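PDB 3DAO: putative Phosphate from Eubacterium rectale, which probably hydrolyses phosphate esters as a member of the haloacid dehalogenase-like hydrolase family, although its natural substrate is not established. Local coordinates for residues I48-D53 and I76-L80; I28-L32 and C232-N236; S211-L216 and N238-M242. One frame throughout, in Å; residues are numbered along the deposited sequence.

Contact 1 of 3, residues I48-D53 and I76-L80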
loop_
_atom_site.group_PDB
_atom_site.type_symbol
_atom_site.label_atom_id
_atom_site.label_comp_id
_atom_site.label_asym_id
_atom_site.label_seq_id
_atom_site.Cartn_x
_atom_site.Cartn_y
_atom_site.Cartn_z
ATOM N N ILE A 48 -20.143 3.458 -6.459
ATOM C CA ILE A 48 -19.572 3.592 -5.110
ATOM C C ILE A 48 -20.304 4.692 -4.333
ATOM O O ILE A 48 -20.641 4.550 -3.160
ATOM C CB ILE A 48 -18.021 3.834 -5.178
ATOM C CG1 ILE A 48 -17.312 2.578 -5.699
ATOM C CG2 ILE A 48 -17.492 4.295 -3.856
ATOM C CD1 ILE A 48 -15.847 2.806 -6.091
ATOM N N ASP A 49 -20.625 5.765 -5.037
ATOM C CA ASP A 49 -21.312 6.907 -4.422
ATOM C C ASP A 49 -22.662 6.423 -3.913
ATOM O O ASP A 49 -23.069 6.699 -2.772
ATOM C CB ASP A 49 -21.488 8.051 -5.440
ATOM C CG ASP A 49 -21.979 9.317 -4.798
ATOM O OD1 ASP A 49 -21.384 9.760 -3.817
ATOM O OD2 ASP A 49 -23.008 9.837 -5.234
ATOM N N ARG A 50 -23.297 5.595 -4.733
ATOM C CA ARG A 50 -24.621 5.053 -4.388
ATOM C C ARG A 50 -24.565 4.130 -3.181
ATOM O O ARG A 50 -25.411 4.164 -2.296
ATOM C CB ARG A 50 -25.251 4.336 -5.598
ATOM C CG ARG A 50 -25.733 5.275 -6.717
ATOM C CD ARG A 50 -25.986 4.536 -8.026
ATOM N NE ARG A 50 -27.249 3.849 -7.883
ATOM C CZ ARG A 50 -27.671 2.840 -8.627
ATOM N NH1 ARG A 50 -26.926 2.357 -9.593
ATOM N NH2 ARG A 50 -28.858 2.301 -8.361
ATOM N N LEU A 51 -23.509 3.317 -3.136
ATOM C CA LEU A 51 -23.301 2.377 -2.018
ATOM C C LEU A 51 -23.030 3.166 -0.751
ATOM O O LEU A 51 -23.562 2.860 0.329
ATOM C CB LEU A 51 -22.141 1.403 -2.324
ATOM C CG LEU A 51 -22.392 0.385 -3.448
ATOM C CD1 LEU A 51 -21.082 -0.378 -3.795
ATOM C CD2 LEU A 51 -23.545 -0.567 -3.127
ATOM N N ILE A 52 -22.254 4.234 -0.873
ATOM C CA ILE A 52 -21.935 5.037 0.308
ATOM C C ILE A 52 -23.192 5.705 0.882
ATOM O O ILE A 52 -23.422 5.720 2.092
ATOM C CB ILE A 52 -20.857 6.059 0.023
ATOM C CG1 ILE A 52 -19.550 5.301 -0.211
ATOM C CG2 ILE A 52 -20.719 7.028 1.236
ATOM C CD1 ILE A 52 -18.388 6.150 -0.805
ATOM N N ASP A 53 -24.003 6.187 -0.034
ATOM C CA ASP A 53 -25.294 6.838 0.269
ATOM C C ASP A 53 -26.248 5.862 0.958
ATOM O O ASP A 53 -27.112 6.271 1.724
ATOM C CB ASP A 53 -25.931 7.430 -1.001
ATOM C CG ASP A 53 -25.244 8.707 -1.445
ATOM O OD1 ASP A 53 -24.413 9.214 -0.675
ATOM O OD2 ASP A 53 -25.501 9.183 -2.571
ATOM N N ILE A 76 -15.360 11.571 -6.338
ATOM C CA ILE A 76 -15.984 11.273 -5.051
ATOM C C ILE A 76 -14.984 11.193 -3.912
ATOM O O ILE A 76 -15.271 10.607 -2.872
ATOM C CB ILE A 76 -16.822 9.957 -5.069
ATOM C CG1 ILE A 76 -15.944 8.754 -5.450
ATOM C CG2 ILE A 76 -17.999 10.105 -6.047
ATOM C CD1 ILE A 76 -16.592 7.401 -5.313
ATOM N N LYS A 77 -13.864 11.875 -4.081
ATOM C CA LYS A 77 -12.736 11.774 -3.121
ATOM C C LYS A 77 -13.060 12.135 -1.685
ATOM O O LYS A 77 -12.492 11.600 -0.740
ATOM C CB LYS A 77 -11.526 12.540 -3.647
ATOM C CG LYS A 77 -11.631 14.004 -3.544
ATOM C CD LYS A 77 -10.435 14.717 -4.111
ATOM C CE LYS A 77 -10.411 16.179 -3.647
ATOM N NZ LYS A 77 -11.687 16.939 -3.948
ATOM N N HIS A 78 -14.018 13.028 -1.523
ATOM C CA HIS A 78 -14.456 13.504 -0.208
ATOM C C HIS A 78 -15.221 12.479 0.624
ATOM O O HIS A 78 -15.367 12.642 1.825
ATOM C CB HIS A 78 -15.380 14.732 -0.405
ATOM C CG HIS A 78 -16.601 14.416 -1.205
ATOM N ND1 HIS A 78 -16.563 14.251 -2.575
ATOM C CD2 HIS A 78 -17.879 14.153 -0.828
ATOM C CE1 HIS A 78 -17.772 13.938 -3.010
ATOM N NE2 HIS A 78 -18.585 13.857 -1.972
ATOM N N LYS A 79 -15.695 11.425 -0.016
ATOM C CA LYS A 79 -16.596 10.484 0.639
ATOM C C LYS A 79 -15.943 9.169 1.027
ATOM O O LYS A 79 -16.608 8.274 1.506
ATOM C CB LYS A 79 -17.737 10.074 -0.311
ATOM C CG LYS A 79 -18.585 11.128 -0.867
ATOM C CD LYS A 79 -19.828 10.517 -1.438
ATOM C CE LYS A 79 -20.966 10.430 -0.430
ATOM N NZ LYS A 79 -22.248 10.597 -1.204
ATOM N N LEU A 80 -14.655 9.076 0.753
ATOM C CA LEU A 80 -13.905 7.820 0.960
ATOM C C LEU A 80 -12.976 7.855 2.144
ATOM O O LEU A 80 -12.654 8.927 2.670
ATOM C CB LEU A 80 -13.050 7.493 -0.294
ATOM C CG LEU A 80 -13.751 7.436 -1.641
ATOM C CD1 LEU A 80 -12.777 7.198 -2.785
ATOM C CD2 LEU A 80 -14.829 6.327 -1.601
#

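Contact 2 of 3, residues I28-L32 and C232-N236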
loop_
_atom_site.group_PDB
_atom_site.type_symbol
_atom_site.label_atom_id
_atom_site.label_comp_id
_atom_site.label_asym_id
_atom_site.label_seq_id
_atom_site.Cartn_x
_atom_site.Cartn_y
_atom_site.Cartn_z
ATOM N N ILE A 28 -6.331 -1.442 -5.694
ATOM C CA ILE A 28 -6.495 -0.772 -6.946
ATOM C C ILE A 28 -5.815 -1.439 -8.111
ATOM O O ILE A 28 -6.444 -1.810 -9.119
ATOM C CB ILE A 28 -5.916 0.673 -6.809
ATOM C CG1 ILE A 28 -6.648 1.418 -5.674
ATOM C CG2 ILE A 28 -5.985 1.435 -8.132
ATOM C CD1 ILE A 28 -6.085 2.789 -5.351
ATOM N N ASP A 29 -4.510 -1.555 -7.965
ATOM C CA ASP A 29 -3.659 -2.016 -9.064
ATOM C C ASP A 29 -3.776 -3.486 -9.393
ATOM O O ASP A 29 -3.373 -4.376 -8.637
ATOM C CB ASP A 29 -2.226 -1.596 -8.828
ATOM C CG ASP A 29 -2.057 -0.079 -8.865
ATOM O OD1 ASP A 29 -2.319 0.555 -9.907
ATOM O OD2 ASP A 29 -1.606 0.474 -7.848
ATOM N N GLY A 30 -4.366 -3.710 -10.552
ATOM C CA GLY A 30 -4.612 -5.054 -11.045
ATOM C C GLY A 30 -5.943 -5.557 -10.558
ATOM O O GLY A 30 -6.328 -6.673 -10.851
ATOM N N THR A 31 -6.647 -4.716 -9.807
ATOM C CA THR A 31 -7.972 -5.087 -9.257
ATOM C C THR A 31 -9.074 -4.288 -9.934
ATOM O O THR A 31 -10.024 -4.857 -10.460
ATOM C CB THR A 31 -8.028 -4.865 -7.731
ATOM O OG1 THR A 31 -7.111 -5.777 -7.096
ATOM C CG2 THR A 31 -9.391 -5.114 -7.169
ATOM N N LEU A 32 -8.934 -2.964 -9.890
ATOM C CA LEU A 32 -9.881 -2.042 -10.546
ATOM C C LEU A 32 -9.365 -1.545 -11.873
ATOM O O LEU A 32 -10.127 -1.269 -12.796
ATOM C CB LEU A 32 -10.130 -0.803 -9.669
ATOM C CG LEU A 32 -10.651 -1.064 -8.236
ATOM C CD1 LEU A 32 -10.811 0.271 -7.463
ATOM C CD2 LEU A 32 -11.900 -1.889 -8.169
ATOM N N CYS A 232 -14.038 -7.396 1.143
ATOM C CA CYS A 232 -12.757 -7.031 0.519
ATOM C C CYS A 232 -12.604 -7.602 -0.888
ATOM O O CYS A 232 -13.039 -8.703 -1.196
ATOM C CB CYS A 232 -11.567 -7.510 1.369
ATOM S SG CYS A 232 -11.460 -6.739 2.994
ATOM N N PHE A 233 -11.956 -6.812 -1.722
ATOM C CA PHE A 233 -11.601 -7.177 -3.077
ATOM C C PHE A 233 -10.101 -7.108 -3.211
ATOM O O PHE A 233 -9.463 -6.157 -2.765
ATOM C CB PHE A 233 -12.180 -6.212 -4.115
ATOM C CG PHE A 233 -13.667 -6.240 -4.187
ATOM C CD1 PHE A 233 -14.423 -5.396 -3.393
ATOM C CD2 PHE A 233 -14.322 -7.121 -5.054
ATOM C CE1 PHE A 233 -15.804 -5.408 -3.458
ATOM C CE2 PHE A 233 -15.713 -7.134 -5.110
ATOM C CZ PHE A 233 -16.446 -6.296 -4.309
ATOM N N GLY A 234 -9.534 -8.119 -3.841
ATOM C CA GLY A 234 -8.089 -8.155 -4.043
ATOM C C GLY A 234 -7.572 -9.009 -5.175
ATOM O O GLY A 234 -8.321 -9.686 -5.874
ATOM N N ASP A 235 -6.266 -8.899 -5.397
ATOM C CA ASP A 235 -5.621 -9.624 -6.492
ATOM C C ASP A 235 -4.192 -10.092 -6.231
ATOM O O ASP A 235 -3.586 -10.701 -7.106
ATOM C CB ASP A 235 -5.578 -8.758 -7.746
ATOM C CG ASP A 235 -4.593 -7.611 -7.665
ATOM O OD1 ASP A 235 -4.160 -7.243 -6.561
ATOM O OD2 ASP A 235 -4.236 -7.061 -8.737
ATOM N N ASN A 236 -3.706 -9.830 -5.027
ATOM C CA ASN A 236 -2.291 -10.008 -4.666
ATOM C C ASN A 236 -2.112 -10.923 -3.480
ATOM O O ASN A 236 -2.964 -11.026 -2.625
ATOM C CB ASN A 236 -1.762 -8.601 -4.306
ATOM C CG ASN A 236 -0.248 -8.501 -4.246
ATOM O OD1 ASN A 236 0.435 -9.136 -3.423
ATOM N ND2 ASN A 236 0.287 -7.634 -5.088
#

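Contact 3 of 3, residues S211-L216 and N238-M242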
loop_
_atom_site.group_PDB
_atom_site.type_symbol
_atom_site.label_atom_id
_atom_site.label_comp_id
_atom_site.label_asym_id
_atom_site.label_seq_id
_atom_site.Cartn_x
_atom_site.Cartn_y
_atom_site.Cartn_z
ATOM N N SER A 211 0.626 -3.921 7.967
ATOM C CA SER A 211 -0.009 -4.642 6.872
ATOM C C SER A 211 -1.319 -3.982 6.477
ATOM O O SER A 211 -1.864 -3.168 7.205
ATOM C CB SER A 211 -0.323 -6.077 7.253
ATOM O OG SER A 211 -1.396 -6.166 8.213
ATOM N N LYS A 212 -1.840 -4.415 5.344
ATOM C CA LYS A 212 -3.156 -3.934 4.911
ATOM C C LYS A 212 -4.218 -4.334 5.944
ATOM O O LYS A 212 -5.086 -3.533 6.323
ATOM C CB LYS A 212 -3.528 -4.489 3.522
ATOM C CG LYS A 212 -2.833 -3.833 2.368
ATOM C CD LYS A 212 -3.238 -4.554 1.063
ATOM C CE LYS A 212 -2.807 -3.781 -0.142
ATOM N NZ LYS A 212 -2.983 -4.631 -1.361
ATOM N N TRP A 213 -4.119 -5.543 6.482
ATOM C CA TRP A 213 -5.139 -6.003 7.455
ATOM C C TRP A 213 -5.032 -5.265 8.780
ATOM O O TRP A 213 -6.028 -4.926 9.402
ATOM C CB TRP A 213 -5.107 -7.517 7.696
ATOM C CG TRP A 213 -6.186 -7.901 8.647
ATOM C CD1 TRP A 213 -6.027 -8.286 9.942
ATOM C CD2 TRP A 213 -7.602 -7.804 8.431
ATOM N NE1 TRP A 213 -7.260 -8.497 10.537
ATOM C CE2 TRP A 213 -8.241 -8.222 9.623
ATOM C CE3 TRP A 213 -8.389 -7.458 7.339
ATOM C CZ2 TRP A 213 -9.620 -8.268 9.750
ATOM C CZ3 TRP A 213 -9.790 -7.517 7.477
ATOM C CH2 TRP A 213 -10.373 -7.912 8.657
ATOM N N THR A 214 -3.820 -4.973 9.206
ATOM C CA THR A 214 -3.631 -4.187 10.435
ATOM C C THR A 214 -4.343 -2.840 10.344
ATOM O O THR A 214 -5.117 -2.415 11.236
ATOM C CB THR A 214 -2.127 -3.963 10.759
ATOM O OG1 THR A 214 -1.520 -5.236 11.003
ATOM C CG2 THR A 214 -1.948 -3.094 12.026
ATOM N N ALA A 215 -4.078 -2.174 9.230
ATOM C CA ALA A 215 -4.634 -0.854 8.983
ATOM C C ALA A 215 -6.149 -0.945 8.823
ATOM O O ALA A 215 -6.873 -0.099 9.323
ATOM C CB ALA A 215 -4.027 -0.188 7.734
ATOM N N LEU A 216 -6.603 -1.957 8.106
ATOM C CA LEU A 216 -8.046 -2.114 7.891
ATOM C C LEU A 216 -8.740 -2.421 9.197
ATOM O O LEU A 216 -9.818 -1.923 9.479
ATOM C CB LEU A 216 -8.349 -3.146 6.804
ATOM C CG LEU A 216 -9.781 -3.221 6.309
ATOM C CD1 LEU A 216 -10.208 -1.866 5.807
ATOM C CD2 LEU A 216 -9.951 -4.313 5.227
ATOM N N ASN A 238 -0.409 -10.323 -1.091
ATOM C CA ASN A 238 -0.455 -9.450 0.112
ATOM C C ASN A 238 -1.904 -9.092 0.542
ATOM O O ASN A 238 -2.128 -8.443 1.558
ATOM C CB ASN A 238 0.436 -8.195 -0.001
ATOM C CG ASN A 238 -0.109 -7.113 -0.946
ATOM O OD1 ASN A 238 -1.300 -7.031 -1.222
ATOM N ND2 ASN A 238 0.789 -6.235 -1.409
ATOM N N ASP A 239 -2.876 -9.568 -0.227
ATOM C CA ASP A 239 -4.303 -9.328 0.077
ATOM C C ASP A 239 -4.919 -10.517 0.769
ATOM O O ASP A 239 -6.069 -10.493 1.190
ATOM C CB ASP A 239 -5.101 -9.111 -1.223
ATOM C CG ASP A 239 -4.806 -7.785 -1.876
ATOM O OD1 ASP A 239 -4.661 -6.766 -1.163
ATOM O OD2 ASP A 239 -4.720 -7.757 -3.113
ATOM N N ILE A 240 -4.133 -11.572 0.887
ATOM C CA ILE A 240 -4.667 -12.834 1.420
ATOM C C ILE A 240 -5.281 -12.723 2.824
ATOM O O ILE A 240 -6.363 -13.244 3.098
ATOM C CB ILE A 240 -3.625 -13.982 1.332
ATOM C CG1 ILE A 240 -3.568 -14.474 -0.115
ATOM C CG2 ILE A 240 -3.981 -15.122 2.283
ATOM C CD1 ILE A 240 -2.460 -15.523 -0.432
ATOM N N GLU A 241 -4.588 -12.043 3.711
ATOM C CA GLU A 241 -5.076 -11.926 5.091
ATOM C C GLU A 241 -6.435 -11.210 5.117
ATOM O O GLU A 241 -7.372 -11.667 5.781
ATOM C CB GLU A 241 -4.037 -11.211 5.973
ATOM C CG GLU A 241 -4.458 -11.126 7.418
ATOM C CD GLU A 241 -3.400 -10.527 8.334
ATOM O OE1 GLU A 241 -2.611 -9.655 7.867
ATOM O OE2 GLU A 241 -3.391 -10.945 9.525
HETATM N N MSE A 242 -6.574 -10.130 4.352
HETATM C CA MSE A 242 -7.857 -9.386 4.367
HETATM C C MSE A 242 -8.944 -10.223 3.689
HETATM O O MSE A 242 -10.091 -10.277 4.143
HETATM C CB MSE A 242 -7.751 -7.934 3.822
HETATM C CG MSE A 242 -7.596 -7.743 2.397
HETATM SE SE MSE A 242 -7.656 -5.806 2.093
HETATM C CE MSE A 242 -7.594 -5.788 0.135
HETATM O O HOH W 1 -1.105 -8.434 9.508
HETATM O O HOH W 2 -0.590 -6.465 3.357
HETATM O O HOH W 3 -2.591 -7.951 5.578
#

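Contact 1 of 3, residues I48-D53 and I76-L80
Lys79 reaches out from the loop 76-80 and sets its ammonium group between two carboxylates, those of Asp49 and Asp53, on the helical segment 48-53. The bond from Lys79 NZ to Asp53 OD1 is the shorter, at 2.6 Å; the one to Asp49 OD1 measures 2.9 Å. Each is a salt bridge made on the syn side of its carboxylate, but the nitrogen lies out of both planes, by 32° at Asp49 and 22° at Asp53. Four residues apart, the two aspartates stand one helical turn from each other, a spacing that lets one amine serve both. The lysine is long enough to get there, and its chain bends at chi3 and chi4 to turn NZ toward the helix.

The apolar part of the contact uses Ile48 and Ile52. Ile48 points its CG2 branch at the loop, where it meets Ile76 CD1 at 3.5 Å, the two side chains crossing at about a right angle. CD1 of Ile52 touches Leu80 CD2 at 3.7 Å, while its CG2 lies against Lys79 CE, so that the lysine's methylenes extend the apolar surface. In Ile76, chi1 of 59° puts CG1 between the backbone N and the carbonyl carbon, and CD1 is carried out to Ile48. Phe58 of strand 57-61 touches Ile48, Ile52 and Leu80.

The chemistry is thus divided: branched aliphatic residues fasten helix 42-53 to the loop before strand 81-84 on the inner side, and the paired aspartates would probably favour a protonated Lys79 at the more exposed rim.

Contact 2 of 3, residues I28-L32 and C232-N236
Thr31 and Asp235 bring their CA atoms to 5.8 Å where the loop following strand 23-26 passes the end of strand 230-234, and the loop is turned there so that the carbonyls of Asp29 and Gly30 lie close to the Asp235 carboxylate. Ile28 O holds the turn by accepting from both Thr31 N and Leu32 N. Gly30, at phi 89° and psi 1°, suits its place because a side chain would run into Asp235 OD2 and into the preceding carbonyl. The carboxylate itself is raised toward the loop by a chi1 of 72°, which sets CG between the backbone N and the carbonyl carbon.

Asp235 OD2 stands 2.8 Å from Asp29 O and 3.0 Å from Gly30 O, acceptor against acceptor, so neither pair is a hydrogen bond. Such a gathering of oxygens is consistent with the cation site of haloacid dehalogenase-like enzymes, in which the DxDx(T/V) loop and an acidic residue after a neighbouring strand hold magnesium; Asp27, Asp29 and Thr31 fit that pattern. Asp27 OD2 also lies near Asp235 OD1. An alanine in place of Asp235 would probably cost the site one of its presumed metal ligands and open a gap beside Asp29 O and the Thr31 hydroxyl.

Thr31 OG1 comes within 3.2 Å of Asp235 CG, but its hydrogen bond is to Asp27 OD1, which suits a small hydroxyl residue here. Asp29 turns its own carboxylate away, to Arg64 and Gly36 N. On the apolar side, Thr31 CG2 sits 4.3 Å from Phe233 CB, and Val275 of helix 274-281 packs against both residues.

Contact 3 of 3, residues S211-L216 and N238-M242
Lys212 stretches across from the first turn of helix 212-222 to segment 238-242, where its NZ donates to Asp239 OD1 at 2.7 Å, a salt bridge, and to Asn238 OD1 at 2.9 Å. The ammonium approaches the Asp239 carboxylate on its syn side, 27° out of plane, and it meets Asn238 OD1 from 33° off the carbonyl plane. A salt bridge to Asp27 OD2 gives NZ its third partner. Lysine suits the place because its chain, extended beyond CG, is long enough to span the gap, and Asp239 OD2, taken by the backbone N atoms of Asp235 and Asn236, ties the lysine's anchor to the turn just before it, at the end of strand 230-234. Its pairing with Asp27 is consistent with the motif III lysine of haloacid dehalogenase-like enzymes, which lies beside the acidic cluster at the ends of the central strands, where its charge would probably offset some of theirs.

Ser211 is the N-cap: its OG accepts from Thr214 N at 2.9 Å. Waters satisfy the other amides at this helix start, one linking Lys212 N to Asn238 O, another Trp213 N to Glu241 OE1, while a third joins Ser211 OG to the same OE1. Glu241's carboxylate also rests against Trp213 CB at 3.3 Å. With chi1 at -178°, the indole swings out beside helix 240-245, so that Trp213 CE3 meets CB of Met242, present as selenomethionine, at 3.6 Å. Met242 SE reaches Leu216 CD2, 4.2 Å away.

How the contacts relate
Contacts 2 and 3 adjoin, their centres 12 Å apart, and share the probable active site: contact 2 gathers the oxygens of a likely cation site, and contact 3 brings Lys212 to Asp27 in the same cluster. They touch directly, with Phe233 O 3.5 Å from Met242 CE and Cys232 SG 3.6 Å from Leu216 CD2, and strand 230-234 links helices 212-222 and 240-245 along the chain. Contact 1 is remote, centred 18 Å from contact 2 and 22 Å from contact 3, and touches neither. Its two segments fall, in sequence, between those of contact 2, and it ties together helix and loop on the periphery of the same eight-stranded domain.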